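Local coordinates for F-BAR domain only protein 1 (Danio rerio, PDB 5JP2) that may act early in clathrin-mediated endocytosis, and here carries an Eps15 peptide on its C-terminal mu homology domain, at residues L183-S188 with A198-E203. Residues are numbered along the deposited sequence; the frame is centred on the assembly and turned at random.
Sequences LPLDHS and AAWNAE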
ATOM      1  N   LEU B 183     -10.442 -16.379  10.153  1.00 29.78           N
ATOM      2  CA  LEU B 183     -10.422 -16.814  11.546  1.00 30.42           C
ATOM      3  C   LEU B 183      -9.816 -18.209  11.593  1.00 39.91           C
ATOM      4  O   LEU B 183     -10.433 -19.162  11.089  1.00 42.82           O
ATOM      5  CB  LEU B 183     -11.828 -16.809  12.138  1.00 27.66           C
ATOM      6  CG  LEU B 183     -12.012 -17.422  13.518  1.00 32.29           C
ATOM      7  CD1 LEU B 183     -11.222 -16.672  14.571  1.00 36.46           C
ATOM      8  CD2 LEU B 183     -13.463 -17.415  13.852  1.00 44.83           C
ATOM      9  N   PRO B 184      -8.622 -18.398  12.159  1.00 47.67           N
ATOM     10  CA  PRO B 184      -8.064 -19.751  12.200  1.00 52.97           C
ATOM     11  C   PRO B 184      -8.833 -20.613  13.184  1.00 40.13           C
ATOM     12  O   PRO B 184      -9.223 -20.159  14.257  1.00 39.96           O
ATOM     13  CB  PRO B 184      -6.617 -19.519  12.643  1.00 48.61           C
ATOM     14  CG  PRO B 184      -6.660 -18.284  13.385  1.00 43.23           C
ATOM     15  CD  PRO B 184      -7.727 -17.425  12.797  1.00 47.97           C
ATOM     16  N   LEU B 185      -9.096 -21.851  12.776  1.00 52.40           N
ATOM     17  CA  LEU B 185      -9.836 -22.806  13.582  1.00 50.64           C
ATOM     18  C   LEU B 185      -9.305 -24.201  13.313  1.00 41.93           C
ATOM     19  O   LEU B 185      -9.209 -24.615  12.156  1.00 44.54           O
ATOM     20  CB  LEU B 185     -11.322 -22.733  13.250  1.00 54.67           C
ATOM     21  CG  LEU B 185     -12.225 -23.643  14.058  1.00 43.68           C
ATOM     22  CD1 LEU B 185     -12.122 -23.259  15.510  1.00 53.30           C
ATOM     23  CD2 LEU B 185     -13.628 -23.493  13.573  1.00 42.65           C
ATOM     24  N   ASP B 186      -9.065 -24.960  14.373  1.00 49.90           N
ATOM     25  CA  ASP B 186      -8.470 -26.274  14.208  1.00 57.40           C
ATOM     26  C   ASP B 186      -9.477 -27.268  13.634  1.00 46.68           C
ATOM     27  O   ASP B 186     -10.690 -27.055  13.667  1.00 46.40           O
ATOM     28  CB  ASP B 186      -7.937 -26.759  15.556  1.00 75.24           C
ATOM     29  CG  ASP B 186      -7.080 -27.996  15.440  1.00 60.46           C
ATOM     30  OD1 ASP B 186      -6.311 -28.102  14.464  1.00 64.66           O
ATOM     31  OD2 ASP B 186      -7.176 -28.862  16.329  1.00 78.86           O
ATOM     32  N   HIS B 187      -8.960 -28.400  13.153  1.00 45.86           N
ATOM     33  CA  HIS B 187      -9.814 -29.404  12.532  1.00 45.69           C
ATOM     34  C   HIS B 187     -10.564 -30.245  13.552  1.00 47.45           C
ATOM     35  O   HIS B 187     -11.353 -31.102  13.163  1.00 60.99           O
ATOM     36  CB  HIS B 187      -8.997 -30.302  11.602  1.00 55.49           C
ATOM     37  CG  HIS B 187      -7.892 -31.038  12.287  1.00 60.11           C
ATOM     38  ND1 HIS B 187      -8.115 -31.909  13.328  1.00 55.89           N
ATOM     39  CD2 HIS B 187      -6.557 -31.040  12.074  1.00 67.74           C
ATOM     40  CE1 HIS B 187      -6.964 -32.409  13.736  1.00 60.64           C
ATOM     41  NE2 HIS B 187      -6.002 -31.898  12.990  1.00 61.61           N
ATOM     42  N   SER B 188     -10.318 -30.042  14.835  1.00 48.53           N
ATOM     43  CA  SER B 188     -11.016 -30.742  15.899  1.00 54.12           C
ATOM     44  C   SER B 188     -12.308 -30.055  16.311  1.00 52.78           C
ATOM     45  O   SER B 188     -12.974 -30.525  17.233  1.00 63.07           O
ATOM     46  CB  SER B 188     -10.110 -30.874  17.118  1.00 60.96           C
ATOM     47  OG  SER B 188      -9.952 -29.623  17.752  1.00 66.48           O
ATOM     48  N   ALA B 198     -19.420 -19.189   5.932  1.00 42.85           N
ATOM     49  CA  ALA B 198     -17.995 -19.165   5.671  1.00 32.94           C
ATOM     50  C   ALA B 198     -17.522 -20.535   5.226  1.00 45.02           C
ATOM     51  O   ALA B 198     -18.154 -21.556   5.487  1.00 55.26           O
ATOM     52  CB  ALA B 198     -17.201 -18.751   6.906  1.00 36.48           C
ATOM     53  N   ALA B 199     -16.394 -20.532   4.545  1.00 36.93           N
ATOM     54  CA  ALA B 199     -15.728 -21.743   4.121  1.00 32.69           C
ATOM     55  C   ALA B 199     -14.626 -22.068   5.117  1.00 33.96           C
ATOM     56  O   ALA B 199     -14.110 -21.184   5.794  1.00 51.44           O
ATOM     57  CB  ALA B 199     -15.155 -21.574   2.719  1.00 40.23           C
ATOM     58  N   TRP B 200     -14.285 -23.346   5.225  1.00 39.45           N
ATOM     59  CA  TRP B 200     -13.167 -23.780   6.048  1.00 28.34           C
ATOM     60  C   TRP B 200     -12.082 -24.320   5.132  1.00 32.49           C
ATOM     61  O   TRP B 200     -12.302 -25.291   4.414  1.00 50.43           O
ATOM     62  CB  TRP B 200     -13.596 -24.827   7.070  1.00 31.84           C
ATOM     63  CG  TRP B 200     -12.552 -25.058   8.116  1.00 36.52           C
ATOM     64  CD1 TRP B 200     -12.292 -24.280   9.205  1.00 30.03           C
ATOM     65  CD2 TRP B 200     -11.615 -26.134   8.163  1.00 40.63           C
ATOM     66  NE1 TRP B 200     -11.250 -24.803   9.926  1.00 29.99           N
ATOM     67  CE2 TRP B 200     -10.819 -25.945   9.308  1.00 36.41           C
ATOM     68  CE3 TRP B 200     -11.375 -27.243   7.351  1.00 37.78           C
ATOM     69  CZ2 TRP B 200      -9.805 -26.819   9.654  1.00 46.20           C
ATOM     70  CZ3 TRP B 200     -10.374 -28.105   7.699  1.00 42.84           C
ATOM     71  CH2 TRP B 200      -9.598 -27.893   8.836  1.00 38.69           C
ATOM     72  N   ASN B 201     -10.930 -23.677   5.137  1.00 42.01           N
ATOM     73  CA  ASN B 201      -9.834 -24.052   4.263  1.00 42.12           C
ATOM     74  C   ASN B 201      -9.008 -25.097   4.996  1.00 43.65           C
ATOM     75  O   ASN B 201      -8.511 -24.834   6.091  1.00 42.76           O
ATOM     76  CB  ASN B 201      -8.988 -22.831   3.897  1.00 48.94           C
ATOM     77  CG  ASN B 201      -7.705 -23.201   3.183  1.00 63.19           C
ATOM     78  OD1 ASN B 201      -6.676 -23.432   3.803  1.00 61.63           O
ATOM     79  ND2 ASN B 201      -7.766 -23.254   1.865  1.00 66.34           N
ATOM     80  N   ALA B 202      -8.910 -26.294   4.426  1.00 50.28           N
ATOM     81  CA  ALA B 202      -8.271 -27.380   5.155  1.00 53.02           C
ATOM     82  C   ALA B 202      -6.759 -27.264   5.175  1.00 51.14           C
ATOM     83  O   ALA B 202      -6.130 -27.678   6.147  1.00 55.74           O
ATOM     84  CB  ALA B 202      -8.674 -28.726   4.564  1.00 61.12           C
ATOM     85  N   GLU B 203      -6.159 -26.718   4.124  1.00 68.56           N
ATOM     86  CA  GLU B 203      -4.712 -26.541   4.112  1.00 74.29           C
ATOM     87  C   GLU B 203      -4.255 -25.635   5.250  1.00 55.26           C
ATOM     88  O   GLU B 203      -3.371 -25.998   6.027  1.00 50.26           O
ATOM     89  CB  GLU B 203      -4.263 -26.006   2.755  1.00 81.41           C
ATOM     90  CG  GLU B 203      -4.269 -27.069   1.672  1.00 87.39           C
ATOM     91  CD  GLU B 203      -4.454 -26.504   0.278  1.00 90.48           C
ATOM     92  OE1 GLU B 203      -5.028 -25.404   0.146  1.00103.24           O
ATOM     93  OE2 GLU B 203      -4.028 -27.168  -0.688  1.00 93.77           O
TER
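The indole N-H of W200 reaches across to the backbone carbonyl of L185, with NE1 3.0 Å from O. The oxygen lies almost in the ring plane, so it meets the edge of the indole where the N-H emerges. Seen from L185 the approach is less regular: the donor stands 38° out of the carbonyl plane, and the N-H...O angle is a bent 142°. Tryptophan suits this place because one side chain supplies both a long apolar body and a single donor at its rim. With CG anti to the backbone N (chi1 -167°), the long indole spans the gap between backbones whose CA atoms at L185 and W200 are 8.3 Å apart, and brings its N-H edge up to the L185 carbonyl. The benzo part of the indole also takes an apolar contact, CB of H187 resting obliquely 3.7 Å from CH2. A looser one joins CB of L185 to CD1 of W200 at 4.4 Å. H187 thus offers its methylene to the indole while its imidazole turns off from it, one face of that ring lying beneath D186 OD1, which sits off-centre toward the ring's rim. The turn leaving the strand has a polar link of its own, S188 OG donating to D186 OD2 over 3.2 Å, as befits short polar side chains at an exposed bend. L185 is buried instead, its leucine side chain packing on W230 of strand 223-231. Strand 206-210 lies between strands 179-184 and 199-201, and just ahead of it R205 bonds to the L185 backbone. The arrangement is a side-chain-to-backbone hydrogen bond from edge strand 199-201 to the loop leaving strand 179-184, at the margin of the large mixed sheet of the mu homology domain.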